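Local coordinates for vaginolysin (Gardnerella vaginalis, PDB 5IMY), which is a secreted toxin of the cholesterol-dependent cytolysin family that probably binds membrane cholesterol and lyses host cells by forming beta-barrel pores, at residues 211-216 and 262-267; 266-271 and 305-310; 161-166 and 337-342. All coordinates share one frame; numbering follows the deposited sequence.

Contact 1 (211-216 and 262-267); sequences IVNFKQ and GRSMYV
Phe214 packs against Val267 and Met265 on one face of an antiparallel strand pair. The ring presents its CD2-CE2 edge to Val267, whose CG2 lies near the ring plane, 3.5 Å from Phe214 CD2. Met265 CE reaches the same corner obliquely, 3.9 Å from Phe214 CD2. Met265 CG stands between the backbone N and the carbonyl carbon (chi1 61°), and the extended thioether beyond it carries the methyl toward the ring. Val212 CG1, two residues before Phe214 in its own strand, lies over a ring face near its rim, and Leu329 of helix 326-335 closes over this cluster.

On the other face, the Asn213 amide is stacked on the Tyr266 ring, the two planes 6° apart. Asn213 CB makes an off-centre CH-pi contact, 4.2 Å from the Tyr266 ring centroid. Phe184 of helix 177-184 also touches Asn213.

Strands 208-223 and 263-271 are central members of the antiparallel sheet characteristic of the MACPF/CDC fold, whose strands, in this family, are thought to be extended into the pore barrel when flanking helices unfold into hairpins. Their backbones pair through six bonds, two each for Val212-Val267, Phe214-Met265 and Gln216-Arg263; Gln216 N to Arg263 O is short at 2.7 Å.

At the polar end Gln216 and Arg263 run side by side, pointing the same way. Gln216 OE1 meets Arg263 NH1 at the guanidinium edge, 2.8 Å away, but the bond is weak, with an angle of 127° at hydrogen. The stronger partner of NH1 is Leu332 O in helix 326-335, while Gln216 NE2 bonds weakly to Ile333 O; carbonyls so near a helix C-terminus would be expected to suit the arginine charge. Where the chain turns at Gly262, its CA approaches Gln216 O to 3.2 Å, a CA-H...O contact.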
loop_
_atom_site.group_PDB
_atom_site.type_symbol
_atom_site.label_atom_id
_atom_site.label_comp_id
_atom_site.label_asym_id
_atom_site.label_seq_id
_atom_site.Cartn_x
_atom_site.Cartn_y
_atom_site.Cartn_z
ATOM N N ILE A 211 -18.520 16.630 4.691
ATOM C CA ILE A 211 -19.887 17.142 4.685
ATOM C C ILE A 211 -20.696 16.335 5.686
ATOM O O ILE A 211 -20.639 15.099 5.686
ATOM C CB ILE A 211 -20.515 17.066 3.282
ATOM C CG1 ILE A 211 -19.643 17.806 2.260
ATOM C CG2 ILE A 211 -21.931 17.632 3.298
ATOM C CD1 ILE A 211 -19.405 19.273 2.580
ATOM N N VAL A 212 -21.450 17.028 6.534
ATOM C CA VAL A 212 -22.185 16.391 7.622
ATOM C C VAL A 212 -23.555 17.042 7.736
ATOM O O VAL A 212 -23.661 18.269 7.828
ATOM C CB VAL A 212 -21.424 16.494 8.959
ATOM C CG1 VAL A 212 -22.184 15.778 10.067
ATOM C CG2 VAL A 212 -20.021 15.921 8.814
ATOM N N ASN A 213 -24.599 16.218 7.731
ATOM C CA ASN A 213 -25.969 16.668 7.944
ATOM C C ASN A 213 -26.331 16.418 9.402
ATOM O O ASN A 213 -26.307 15.272 9.859
ATOM C CB ASN A 213 -26.930 15.930 7.010
ATOM C CG ASN A 213 -28.354 16.447 7.103
ATOM O OD1 ASN A 213 -28.588 17.610 7.434
ATOM N ND2 ASN A 213 -29.316 15.580 6.809
ATOM N N PHE A 214 -26.648 17.484 10.132
ATOM C CA PHE A 214 -27.058 17.381 11.527
ATOM C C PHE A 214 -28.566 17.553 11.625
ATOM O O PHE A 214 -29.120 18.528 11.105
ATOM C CB PHE A 214 -26.361 18.433 12.392
ATOM C CG PHE A 214 -24.917 18.143 12.655
ATOM C CD1 PHE A 214 -24.545 17.253 13.649
ATOM C CD2 PHE A 214 -23.927 18.763 11.915
ATOM C CE1 PHE A 214 -23.215 16.985 13.894
ATOM C CE2 PHE A 214 -22.595 18.500 12.157
ATOM C CZ PHE A 214 -22.237 17.609 13.148
ATOM N N LYS A 215 -29.223 16.606 12.290
ATOM C CA LYS A 215 -30.660 16.657 12.528
ATOM C C LYS A 215 -30.910 16.582 14.025
ATOM O O LYS A 215 -30.557 15.589 14.669
ATOM C CB LYS A 215 -31.382 15.518 11.806
ATOM C CG LYS A 215 -31.765 15.852 10.377
ATOM C CD LYS A 215 -32.270 14.633 9.630
ATOM C CE LYS A 215 -32.705 15.003 8.225
ATOM N NZ LYS A 215 -32.902 13.808 7.361
ATOM N N GLN A 216 -31.516 17.633 14.573
ATOM C CA GLN A 216 -31.910 17.684 15.975
ATOM C C GLN A 216 -33.432 17.602 16.028
ATOM O O GLN A 216 -34.126 18.541 15.623
ATOM C CB GLN A 216 -31.397 18.958 16.639
ATOM C CG GLN A 216 -29.927 19.237 16.364
ATOM C CD GLN A 216 -29.358 20.324 17.250
ATOM O OE1 GLN A 216 -29.333 21.498 16.877
ATOM N NE2 GLN A 216 -28.895 19.938 18.433
ATOM N N GLY A 262 -37.892 19.814 14.305
ATOM C CA GLY A 262 -36.757 20.299 15.058
ATOM C C GLY A 262 -35.853 21.233 14.286
ATOM O O GLY A 262 -36.313 22.231 13.721
ATOM N N ARG A 263 -34.560 20.917 14.260
ATOM C CA ARG A 263 -33.549 21.805 13.708
ATOM C C ARG A 263 -32.605 20.994 12.834
ATOM O O ARG A 263 -32.123 19.938 13.253
ATOM C CB ARG A 263 -32.782 22.501 14.837
ATOM C CG ARG A 263 -32.098 23.796 14.452
ATOM C CD ARG A 263 -31.857 24.644 15.689
ATOM N NE ARG A 263 -30.801 25.634 15.494
ATOM C CZ ARG A 263 -29.506 25.401 15.687
ATOM N NH1 ARG A 263 -29.087 24.203 16.079
ATOM N NH2 ARG A 263 -28.624 26.370 15.486
ATOM N N SER A 264 -32.351 21.484 11.623
ATOM C CA SER A 264 -31.530 20.783 10.647
ATOM C C SER A 264 -30.521 21.746 10.041
ATOM O O SER A 264 -30.843 22.908 9.778
ATOM C CB SER A 264 -32.398 20.171 9.539
ATOM O OG SER A 264 -31.607 19.729 8.450
ATOM N N MET A 265 -29.300 21.261 9.819
ATOM C CA MET A 265 -28.271 22.083 9.201
ATOM C C MET A 265 -27.241 21.198 8.514
ATOM O O MET A 265 -27.048 20.036 8.883
ATOM C CB MET A 265 -27.577 22.985 10.230
ATOM C CG MET A 265 -26.867 22.240 11.346
ATOM S SD MET A 265 -25.876 23.345 12.367
ATOM C CE MET A 265 -25.027 22.154 13.391
ATOM N N TYR A 266 -26.580 21.772 7.513
ATOM C CA TYR A 266 -25.474 21.139 6.812
ATOM C C TYR A 266 -24.177 21.848 7.173
ATOM O O TYR A 266 -24.128 23.081 7.216
ATOM C CB TYR A 266 -25.688 21.183 5.297
ATOM C CG TYR A 266 -26.579 20.083 4.771
ATOM C CD1 TYR A 266 -26.040 18.881 4.338
ATOM C CD2 TYR A 266 -27.955 20.243 4.706
ATOM C CE1 TYR A 266 -26.843 17.868 3.857
ATOM C CE2 TYR A 266 -28.770 19.235 4.224
ATOM C CZ TYR A 266 -28.208 18.049 3.800
ATOM O OH TYR A 266 -29.008 17.037 3.318
ATOM N N VAL A 267 -23.128 21.070 7.424
ATOM C CA VAL A 267 -21.846 21.601 7.871
ATOM C C VAL A 267 -20.749 21.074 6.960
ATOM O O VAL A 267 -20.698 19.873 6.671
ATOM C CB VAL A 267 -21.549 21.225 9.335
ATOM C CG1 VAL A 267 -20.264 21.894 9.801
ATOM C CG2 VAL A 267 -22.713 21.620 10.232
#

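Contact 2 (266-271 and 305-310); sequences YVKFDT and SVCAVI. Unlike the reference sequence in segment 305-310: Cys307 (reference Thr).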
loop_
_atom_site.group_PDB
_atom_site.type_symbol
_atom_site.label_atom_id
_atom_site.label_comp_id
_atom_site.label_asym_id
_atom_site.label_seq_id
_atom_site.Cartn_x
_atom_site.Cartn_y
_atom_site.Cartn_z
ATOM N N TYR A 266 -26.580 21.772 7.513
ATOM C CA TYR A 266 -25.474 21.139 6.812
ATOM C C TYR A 266 -24.177 21.848 7.173
ATOM O O TYR A 266 -24.128 23.081 7.216
ATOM C CB TYR A 266 -25.688 21.183 5.297
ATOM C CG TYR A 266 -26.579 20.083 4.771
ATOM C CD1 TYR A 266 -26.040 18.881 4.338
ATOM C CD2 TYR A 266 -27.955 20.243 4.706
ATOM C CE1 TYR A 266 -26.843 17.868 3.857
ATOM C CE2 TYR A 266 -28.770 19.235 4.224
ATOM C CZ TYR A 266 -28.208 18.049 3.800
ATOM O OH TYR A 266 -29.008 17.037 3.318
ATOM N N VAL A 267 -23.128 21.070 7.424
ATOM C CA VAL A 267 -21.846 21.601 7.871
ATOM C C VAL A 267 -20.749 21.074 6.960
ATOM O O VAL A 267 -20.698 19.873 6.671
ATOM C CB VAL A 267 -21.549 21.225 9.335
ATOM C CG1 VAL A 267 -20.264 21.894 9.801
ATOM C CG2 VAL A 267 -22.713 21.620 10.232
ATOM N N LYS A 268 -19.869 21.969 6.518
ATOM C CA LYS A 268 -18.699 21.613 5.725
ATOM C C LYS A 268 -17.453 21.813 6.575
ATOM O O LYS A 268 -17.159 22.938 6.993
ATOM C CB LYS A 268 -18.619 22.460 4.454
ATOM C CG LYS A 268 -17.361 22.212 3.617
ATOM C CD LYS A 268 -17.254 23.172 2.436
ATOM C CE LYS A 268 -16.953 24.598 2.884
ATOM N NZ LYS A 268 -16.869 25.546 1.741
ATOM N N PHE A 269 -16.734 20.726 6.836
ATOM C CA PHE A 269 -15.413 20.783 7.447
ATOM C C PHE A 269 -14.369 20.643 6.352
ATOM O O PHE A 269 -14.424 19.694 5.562
ATOM C CB PHE A 269 -15.212 19.665 8.472
ATOM C CG PHE A 269 -16.256 19.617 9.545
ATOM C CD1 PHE A 269 -16.017 20.182 10.785
ATOM C CD2 PHE A 269 -17.468 18.984 9.324
ATOM C CE1 PHE A 269 -16.972 20.130 11.781
ATOM C CE2 PHE A 269 -18.426 18.928 10.315
ATOM C CZ PHE A 269 -18.177 19.502 11.545
ATOM N N ASP A 270 -13.419 21.574 6.301
ATOM C CA ASP A 270 -12.289 21.421 5.400
ATOM C C ASP A 270 -11.033 21.977 6.050
ATOM O O ASP A 270 -11.091 22.852 6.917
ATOM C CB ASP A 270 -12.533 22.098 4.035
ATOM C CG ASP A 270 -12.724 23.600 4.139
ATOM O OD1 ASP A 270 -12.348 24.192 5.169
ATOM O OD2 ASP A 270 -13.243 24.197 3.171
ATOM N N THR A 271 -9.893 21.440 5.624
ATOM C CA THR A 271 -8.595 21.896 6.089
ATOM C C THR A 271 -7.603 21.750 4.949
ATOM O O THR A 271 -7.804 20.955 4.025
ATOM C CB THR A 271 -8.110 21.102 7.311
ATOM O OG1 THR A 271 -6.864 21.641 7.770
ATOM C CG2 THR A 271 -7.918 19.628 6.958
ATOM N N SER A 305 -11.536 24.634 9.000
ATOM C CA SER A 305 -12.583 25.619 8.768
ATOM C C SER A 305 -13.944 24.935 8.812
ATOM O O SER A 305 -14.098 23.797 8.361
ATOM C CB SER A 305 -12.382 26.304 7.417
ATOM O OG SER A 305 -13.003 27.575 7.384
ATOM N N VAL A 306 -14.931 25.631 9.370
ATOM C CA VAL A 306 -16.281 25.099 9.519
ATOM C C VAL A 306 -17.256 26.062 8.858
ATOM O O VAL A 306 -17.249 27.262 9.151
ATOM C CB VAL A 306 -16.646 24.873 10.999
ATOM C CG1 VAL A 306 -18.154 24.676 11.173
ATOM C CG2 VAL A 306 -15.900 23.662 11.537
ATOM N N CYS A 307 -18.094 25.530 7.970
ATOM C CA CYS A 307 -19.079 26.307 7.229
ATOM C C CYS A 307 -20.422 25.609 7.374
ATOM O O CYS A 307 -20.589 24.481 6.899
ATOM C CB CYS A 307 -18.665 26.431 5.758
ATOM S SG CYS A 307 -19.945 26.945 4.583
ATOM N N ALA A 308 -21.370 26.272 8.038
ATOM C CA ALA A 308 -22.641 25.663 8.417
ATOM C C ALA A 308 -23.782 26.512 7.888
ATOM O O ALA A 308 -23.872 27.695 8.221
ATOM C CB ALA A 308 -22.757 25.534 9.936
ATOM N N VAL A 309 -24.665 25.910 7.095
ATOM C CA VAL A 309 -25.879 26.569 6.630
ATOM C C VAL A 309 -27.063 25.886 7.297
ATOM O O VAL A 309 -27.183 24.655 7.264
ATOM C CB VAL A 309 -26.005 26.539 5.096
ATOM C CG1 VAL A 309 -24.684 26.942 4.463
ATOM C CG2 VAL A 309 -26.465 25.170 4.584
ATOM N N ILE A 310 -27.924 26.683 7.912
ATOM C CA ILE A 310 -29.062 26.183 8.671
ATOM C C ILE A 310 -30.325 26.415 7.856
ATOM O O ILE A 310 -30.456 27.430 7.162
ATOM C CB ILE A 310 -29.131 26.870 10.049
ATOM C CG1 ILE A 310 -27.800 26.667 10.786
ATOM C CG2 ILE A 310 -30.280 26.310 10.875
ATOM C CD1 ILE A 310 -27.618 27.529 12.009
#
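The Phe269 ring lies alongside Val306, both side chains pointing the same way, and Val306 CG2 approaches the ring obliquely, 3.6 Å from Phe269 CD1. Ile326 and Leu329 of helix 326-335 and Val282 of helix 278-286 also touch this phenyl group. Val306 turns its other methyl to Val267, with CG1 of each 3.8 Å apart, and Ala308 CB meets Val267 CG2 beyond.

On the opposite face Asp270, Lys268 and Tyr266 sit across from Ser305, Cys307 and Val309. Asp270 CG stands between the backbone N and the carbonyl carbon (chi1 62°); OD1 lies 3.1 Å from Ser305 CB, and OD2 makes a long, weak ion pair with Lys207 NZ. Lys268 bends at chi3 (70°), bringing CE to 3.8 Å from Cys307 CB, while its NZ goes on to bond Leu195 O. Six backbone bonds join the strands; Lys268 N to Cys307 O is the shortest, at 2.6 Å, and Ser305 N to Asp270 O the most bent, at 135°.

Cys307, a threonine in the reference sequence, forms a disulfide with Cys322, and neighbouring Val306 is backbone-bonded to Gly324. Cys322 and Gly324 thus lie beside strand 305-311, in a segment probably corresponding to the short strand thought to leave this sheet edge during pore assembly in related cytolysins; the covalent tie would be expected to resist such uncovering.

Contact 3 (161-166 and 337-342); sequences HHVAAR and ANLSTS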
loop_
_atom_site.group_PDB
_atom_site.type_symbol
_atom_site.label_atom_id
_atom_site.label_comp_id
_atom_site.label_asym_id
_atom_site.label_seq_id
_atom_site.Cartn_x
_atom_site.Cartn_y
_atom_site.Cartn_z
ATOM N N HIS A 161 -41.918 20.355 31.549
ATOM C CA HIS A 161 -40.929 19.457 30.972
ATOM C C HIS A 161 -39.972 20.202 30.049
ATOM O O HIS A 161 -40.396 20.991 29.199
ATOM C CB HIS A 161 -41.626 18.334 30.207
ATOM C CG HIS A 161 -42.573 17.533 31.045
ATOM N ND1 HIS A 161 -43.768 18.040 31.507
ATOM C CD2 HIS A 161 -42.499 16.263 31.507
ATOM C CE1 HIS A 161 -44.392 17.117 32.216
ATOM N NE2 HIS A 161 -43.642 16.028 32.231
ATOM N N HIS A 162 -38.678 19.948 30.227
ATOM C CA HIS A 162 -37.643 20.422 29.317
ATOM C C HIS A 162 -37.198 19.245 28.459
ATOM O O HIS A 162 -36.755 18.220 28.988
ATOM C CB HIS A 162 -36.462 21.013 30.088
ATOM C CG HIS A 162 -36.799 22.259 30.846
ATOM N ND1 HIS A 162 -35.861 22.970 31.564
ATOM C CD2 HIS A 162 -37.970 22.922 30.998
ATOM C CE1 HIS A 162 -36.440 24.017 32.126
ATOM N NE2 HIS A 162 -37.719 24.010 31.799
ATOM N N VAL A 163 -37.319 19.392 27.143
ATOM C CA VAL A 163 -37.113 18.300 26.198
ATOM C C VAL A 163 -35.803 18.535 25.461
ATOM O O VAL A 163 -35.583 19.614 24.897
ATOM C CB VAL A 163 -38.290 18.191 25.211
ATOM C CG1 VAL A 163 -37.987 17.182 24.101
ATOM C CG2 VAL A 163 -39.555 17.811 25.948
ATOM N N ALA A 164 -34.941 17.524 25.462
ATOM C CA ALA A 164 -33.695 17.555 24.714
ATOM C C ALA A 164 -33.874 16.801 23.405
ATOM O O ALA A 164 -34.561 15.776 23.354
ATOM C CB ALA A 164 -32.550 16.940 25.520
ATOM N N ALA A 165 -33.255 17.315 22.348
ATOM C CA ALA A 165 -33.409 16.730 21.025
ATOM C C ALA A 165 -32.592 15.453 20.898
ATOM O O ALA A 165 -31.432 15.398 21.315
ATOM C CB ALA A 165 -32.972 17.723 19.948
ATOM N N ARG A 166 -33.205 14.423 20.322
ATOM C CA ARG A 166 -32.435 13.293 19.825
ATOM C C ARG A 166 -31.665 13.747 18.596
ATOM O O ARG A 166 -32.262 14.223 17.623
ATOM C CB ARG A 166 -33.339 12.117 19.473
ATOM C CG ARG A 166 -32.573 10.915 18.925
ATOM C CD ARG A 166 -33.426 10.099 17.977
ATOM N NE ARG A 166 -34.647 9.648 18.627
ATOM C CZ ARG A 166 -34.690 8.652 19.502
ATOM N NH1 ARG A 166 -33.573 8.010 19.827
ATOM N NH2 ARG A 166 -35.850 8.309 20.050
ATOM N N ALA A 337 -30.228 22.364 21.365
ATOM C CA ALA A 337 -30.343 21.129 22.128
ATOM C C ALA A 337 -31.703 20.995 22.797
ATOM O O ALA A 337 -32.128 19.872 23.087
ATOM C CB ALA A 337 -29.244 21.057 23.188
ATOM N N ASN A 338 -32.393 22.108 23.036
ATOM C CA ASN A 338 -33.662 22.099 23.745
ATOM C C ASN A 338 -34.632 23.031 23.039
ATOM O O ASN A 338 -34.246 23.855 22.206
ATOM C CB ASN A 338 -33.496 22.539 25.206
ATOM C CG ASN A 338 -32.066 22.420 25.691
ATOM O OD1 ASN A 338 -31.250 23.318 25.480
ATOM N ND2 ASN A 338 -31.754 21.311 26.350
ATOM N N LEU A 339 -35.906 22.887 23.384
ATOM C CA LEU A 339 -36.931 23.796 22.896
ATOM C C LEU A 339 -36.936 25.031 23.781
ATOM O O LEU A 339 -37.162 24.927 24.991
ATOM C CB LEU A 339 -38.313 23.141 22.908
ATOM C CG LEU A 339 -38.575 21.872 22.094
ATOM C CD1 LEU A 339 -37.811 20.699 22.675
ATOM C CD2 LEU A 339 -40.072 21.579 22.085
ATOM N N SER A 340 -36.702 26.197 23.192
ATOM C CA SER A 340 -37.004 27.445 23.884
ATOM C C SER A 340 -38.508 27.716 23.892
ATOM O O SER A 340 -38.937 28.868 23.785
ATOM C CB SER A 340 -36.228 28.595 23.240
ATOM O OG SER A 340 -35.954 28.336 21.875
ATOM N N THR A 341 -39.314 26.649 24.007
ATOM C CA THR A 341 -40.767 26.632 23.843
ATOM C C THR A 341 -41.333 27.894 23.196
ATOM O O THR A 341 -42.430 28.348 23.540
ATOM C CB THR A 341 -41.450 26.383 25.193
ATOM O OG1 THR A 341 -42.301 27.488 25.521
ATOM C CG2 THR A 341 -40.415 26.176 26.304
ATOM N N SER A 342 -40.588 28.448 22.245
ATOM C CA SER A 342 -40.983 29.627 21.484
ATOM C C SER A 342 -40.501 29.575 20.048
ATOM O O SER A 342 -41.035 30.307 19.208
ATOM C CB SER A 342 -40.435 30.902 22.138
ATOM O OG SER A 342 -39.016 30.898 22.155
#
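Ala165 and Val163 take up Ala337 and Leu339 along one short, close seam between two loops. Ala165 N donates to Ala337 O over 2.9 Å, and the same oxygen also lies 3.2 Å from Ala164 CA. Next to this grip, Leu339 reaches across Val163 obliquely. Its CD1 does the touching, placed by chi2 (68°), and lies 3.6 Å from Val163 CB and 3.3 Å from Val163 O. Trp153 of helix 139-158 packs on Val163, and Tyr218 of strand 208-223 touches both Ala165 and Leu339, so that these two aromatic residues flank the apolar part of the seam.

The other side is loose. Asn338 meets Val163 O with CA, 3.3 Å away in a CA-H...O contact, and with CB, while Asn338 and Ala164 are both exposed to solvent. In all, the two segments bury 219 Å².

This is a surface contact between two loops beside strand 208-223 of the MACPF/CDC sheet: it joins the connection from helix 139-158 into strand 166-173 to the connection from helix 326-335 into strand 347-354.

In the fold
From the N terminus, the chain first passes 161-166, which meets 337-342 only much later, closing the long loop of contact 3. Inside that loop, strand 208-223 runs out and the chain returns at 262-267, closing contact 1. Strand 263-271 continues through Tyr266 and Val267, shared by both contacts, into contact 2, which closes at 305-310 around helices 278-286 and 298-301. Contacts 1 and 2 thus follow one another, both nested within contact 3. Together they order strands 208-223, 263-271 and 305-311 in one sheet. Contact 1 touches contact 3 through Gln216 and Ala165, whereas contact 2 stays about 11 Å from contact 3 at the nearest atoms.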